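Local coordinates for penicillin-binding protein 2 (Pbp2) (Helicobacter pylori, PDB 5LP5) that probably cross-links peptidoglycan as a penicillin-binding transpeptidase and forms a complex with MreC in the cell wall synthesis machinery that sets cell shape, at residues 48-56 with 182-192. Sequence-based numbering, arbitrary orientation.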
loop_
_atom_site.group_PDB
_atom_site.type_symbol
_atom_site.label_atom_id
_atom_site.label_comp_id
_atom_site.label_asym_id
_atom_site.label_seq_id
_atom_site.Cartn_x
_atom_site.Cartn_y
_atom_site.Cartn_z
ATOM N N PHE A 48 1.307 14.326 -12.642
ATOM C CA PHE A 48 1.331 12.897 -12.915
ATOM C C PHE A 48 0.365 12.149 -12.003
ATOM O O PHE A 48 0.150 12.529 -10.859
ATOM C CB PHE A 48 2.735 12.333 -12.743
ATOM C CG PHE A 48 3.709 12.827 -13.753
ATOM C CD1 PHE A 48 3.704 12.328 -15.038
ATOM C CD2 PHE A 48 4.635 13.790 -13.415
ATOM C CE1 PHE A 48 4.597 12.790 -15.978
ATOM C CE2 PHE A 48 5.542 14.249 -14.341
ATOM C CZ PHE A 48 5.522 13.749 -15.629
ATOM N N LEU A 49 -0.197 11.068 -12.528
ATOM C CA LEU A 49 -1.142 10.241 -11.797
ATOM C C LEU A 49 -0.478 8.895 -11.651
ATOM O O LEU A 49 -0.392 8.129 -12.613
ATOM C CB LEU A 49 -2.457 10.091 -12.571
ATOM C CG LEU A 49 -3.169 11.366 -13.034
ATOM C CD1 LEU A 49 -4.034 11.048 -14.256
ATOM C CD2 LEU A 49 -3.990 12.007 -11.918
ATOM N N VAL A 50 0.014 8.624 -10.446
ATOM C CA VAL A 50 0.924 7.506 -10.193
ATOM C C VAL A 50 0.202 6.370 -9.489
ATOM O O VAL A 50 -0.148 6.510 -8.334
ATOM C CB VAL A 50 2.096 7.947 -9.280
ATOM C CG1 VAL A 50 3.127 6.833 -9.189
ATOM C CG2 VAL A 50 2.720 9.255 -9.754
ATOM N N PRO A 51 0.030 5.224 -10.154
ATOM C CA PRO A 51 -0.794 4.177 -9.549
ATOM C C PRO A 51 -0.125 3.481 -8.397
ATOM O O PRO A 51 1.080 3.437 -8.344
ATOM C CB PRO A 51 -1.032 3.201 -10.701
ATOM C CG PRO A 51 0.158 3.376 -11.593
ATOM C CD PRO A 51 0.593 4.809 -11.450
ATOM N N THR A 52 -0.924 2.956 -7.478
ATOM C CA THR A 52 -0.423 2.298 -6.271
ATOM C C THR A 52 0.147 0.957 -6.682
ATOM O O THR A 52 -0.423 0.279 -7.535
ATOM C CB THR A 52 -1.557 2.131 -5.212
ATOM O OG1 THR A 52 -0.999 1.808 -3.928
ATOM C CG2 THR A 52 -2.569 1.051 -5.619
ATOM N N ARG A 53 1.282 0.580 -6.105
ATOM C CA ARG A 53 1.938 -0.675 -6.515
ATOM C C ARG A 53 1.061 -1.870 -6.251
ATOM O O ARG A 53 0.491 -1.984 -5.174
ATOM C CB ARG A 53 3.289 -0.877 -5.840
ATOM C CG ARG A 53 4.021 -2.113 -6.337
ATOM C CD ARG A 53 5.418 -2.232 -5.732
ATOM N NE ARG A 53 6.046 -3.498 -6.116
ATOM C CZ ARG A 53 6.909 -3.650 -7.117
ATOM N NH1 ARG A 53 7.308 -2.608 -7.844
ATOM N NH2 ARG A 53 7.388 -4.856 -7.373
ATOM N N GLY A 54 0.970 -2.753 -7.245
ATOM C CA GLY A 54 0.021 -3.881 -7.231
ATOM C C GLY A 54 0.202 -4.874 -6.092
ATOM O O GLY A 54 1.315 -5.098 -5.614
ATOM N N ASN A 55 -0.905 -5.476 -5.664
ATOM C CA ASN A 55 -0.879 -6.475 -4.597
ATOM C C ASN A 55 -0.415 -7.817 -5.122
ATOM O O ASN A 55 -0.692 -8.173 -6.273
ATOM C CB ASN A 55 -2.266 -6.682 -3.999
ATOM C CG ASN A 55 -2.726 -5.523 -3.151
ATOM O OD1 ASN A 55 -1.934 -4.720 -2.670
ATOM N ND2 ASN A 55 -4.036 -5.436 -2.958
ATOM N N ILE A 56 0.266 -8.570 -4.262
ATOM C CA ILE A 56 0.626 -9.947 -4.578
ATOM C C ILE A 56 -0.248 -10.910 -3.775
ATOM O O ILE A 56 -0.316 -10.839 -2.537
ATOM C CB ILE A 56 2.133 -10.247 -4.347
ATOM C CG1 ILE A 56 2.978 -9.374 -5.261
ATOM C CG2 ILE A 56 2.458 -11.711 -4.646
ATOM C CD1 ILE A 56 4.471 -9.449 -5.005
ATOM N N TYR A 182 8.885 7.810 -11.192
ATOM C CA TYR A 182 7.667 8.456 -10.697
ATOM C C TYR A 182 7.258 7.939 -9.330
ATOM O O TYR A 182 6.552 8.625 -8.593
ATOM C CB TYR A 182 6.513 8.285 -11.687
ATOM C CG TYR A 182 6.777 8.921 -13.025
ATOM C CD1 TYR A 182 6.866 10.299 -13.148
ATOM C CD2 TYR A 182 6.944 8.140 -14.174
ATOM C CE1 TYR A 182 7.138 10.892 -14.378
ATOM C CE2 TYR A 182 7.200 8.713 -15.410
ATOM C CZ TYR A 182 7.292 10.091 -15.515
ATOM O OH TYR A 182 7.545 10.670 -16.744
ATOM N N SER A 183 7.697 6.729 -9.000
ATOM C CA SER A 183 7.432 6.139 -7.684
ATOM C C SER A 183 8.662 6.112 -6.776
ATOM O O SER A 183 8.534 6.251 -5.570
ATOM C CB SER A 183 6.867 4.721 -7.833
ATOM O OG SER A 183 7.355 4.096 -9.007
ATOM N N GLN A 184 9.843 5.936 -7.354
ATOM C CA GLN A 184 11.068 5.646 -6.590
ATOM C C GLN A 184 10.925 4.388 -5.717
ATOM O O GLN A 184 11.529 4.282 -4.645
ATOM C CB GLN A 184 11.541 6.865 -5.775
ATOM C CG GLN A 184 12.868 7.477 -6.267
ATOM C CD GLN A 184 12.685 8.558 -7.320
ATOM O OE1 GLN A 184 12.075 9.587 -7.056
ATOM N NE2 GLN A 184 13.237 8.342 -8.507
ATOM N N ILE A 185 10.136 3.434 -6.214
ATOM C CA ILE A 185 9.925 2.143 -5.568
ATOM C C ILE A 185 10.064 1.058 -6.630
ATOM O O ILE A 185 9.256 0.962 -7.559
ATOM C CB ILE A 185 8.520 2.050 -4.920
ATOM C CG1 ILE A 185 8.365 3.086 -3.805
ATOM C CG2 ILE A 185 8.250 0.660 -4.356
ATOM C CD1 ILE A 185 9.377 2.950 -2.687
ATOM N N VAL A 186 11.086 0.223 -6.473
ATOM C CA VAL A 186 11.378 -0.849 -7.435
ATOM C C VAL A 186 11.693 -2.184 -6.751
ATOM O O VAL A 186 12.178 -2.227 -5.614
ATOM C CB VAL A 186 12.538 -0.467 -8.382
ATOM C CG1 VAL A 186 12.024 0.399 -9.513
ATOM C CG2 VAL A 186 13.635 0.249 -7.621
ATOM N N GLY A 187 11.393 -3.273 -7.450
ATOM C CA GLY A 187 11.625 -4.592 -6.906
ATOM C C GLY A 187 13.107 -4.835 -6.940
ATOM O O GLY A 187 13.759 -4.493 -7.922
ATOM N N LYS A 188 13.637 -5.406 -5.865
ATOM C CA LYS A 188 15.062 -5.728 -5.771
ATOM C C LYS A 188 15.299 -7.209 -5.990
ATOM O O LYS A 188 16.146 -7.568 -6.780
ATOM C CB LYS A 188 15.652 -5.302 -4.422
ATOM C CG LYS A 188 15.552 -3.816 -4.143
ATOM C CD LYS A 188 16.349 -2.997 -5.145
ATOM C CE LYS A 188 16.342 -1.509 -4.787
ATOM N NZ LYS A 188 17.318 -0.672 -5.555
ATOM N N THR A 189 14.560 -8.062 -5.278
ATOM C CA THR A 189 14.722 -9.519 -5.408
ATOM C C THR A 189 13.443 -10.232 -5.741
ATOM O O THR A 189 12.350 -9.701 -5.559
ATOM C CB THR A 189 15.277 -10.147 -4.128
ATOM O OG1 THR A 189 14.417 -9.859 -3.018
ATOM C CG2 THR A 189 16.611 -9.565 -3.837
ATOM N N GLY A 190 13.600 -11.436 -6.265
ATOM C CA GLY A 190 12.467 -12.319 -6.505
ATOM C C GLY A 190 11.342 -11.748 -7.345
ATOM O O GLY A 190 11.580 -10.989 -8.295
ATOM N N ILE A 191 10.114 -12.122 -6.989
ATOM C CA ILE A 191 8.916 -11.756 -7.753
ATOM C C ILE A 191 8.730 -10.244 -7.863
ATOM O O ILE A 191 8.328 -9.748 -8.914
ATOM C CB ILE A 191 7.657 -12.419 -7.143
ATOM C CG1 ILE A 191 7.674 -13.916 -7.433
ATOM C CG2 ILE A 191 6.364 -11.821 -7.675
ATOM C CD1 ILE A 191 7.391 -14.300 -8.861
ATOM N N GLU A 192 9.017 -9.515 -6.791
ATOM C CA GLU A 192 8.905 -8.061 -6.837
ATOM C C GLU A 192 9.771 -7.521 -7.958
ATOM O O GLU A 192 9.438 -6.524 -8.585
ATOM C CB GLU A 192 9.368 -7.443 -5.535
ATOM C CG GLU A 192 8.434 -7.661 -4.363
ATOM C CD GLU A 192 7.268 -6.678 -4.317
ATOM O OE1 GLU A 192 6.897 -6.151 -5.396
ATOM O OE2 GLU A 192 6.713 -6.440 -3.200
#
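Residues 48-56 run alongside 182-192 in the same direction, V50 nearest Y182, R53 nearest I185 and I56 nearest E192, with CA atoms 6.8 to 8.8 Å apart. Both belong to the PBP dimerisation domain, the N-terminal module of this class of penicillin-binding protein. The backbones are too far apart to pair, so the contact is made mostly by side chains. R53 is its centre. Its CG is anti to the backbone N (chi1 -176°) and the chain is extended, which carries the guanidinium across to E192 in helix 190-194. There R53 NH2 forms a salt bridge with E192 OE1. NE gives OE1 a weak bond, and the guanidinium and carboxylate planes are 46° apart. NH1 has a further hydrogen bond to N196 OD1. E192 OE2 is held by R151 and Y153, so this buried carboxylate is shared by two arginines, which would probably favour its charged form. I56 CD1 packs on I191 CG2 at 4.0 Å. At the other end, Y182 CE1 sits over the centre of the F48 ring, 3.5 Å from F48 CZ, with the ring planes at 44°. R53 NH2 also bonds to the backbone O of E192 at 2.9 Å, in the carbonyl plane and on a lone pair.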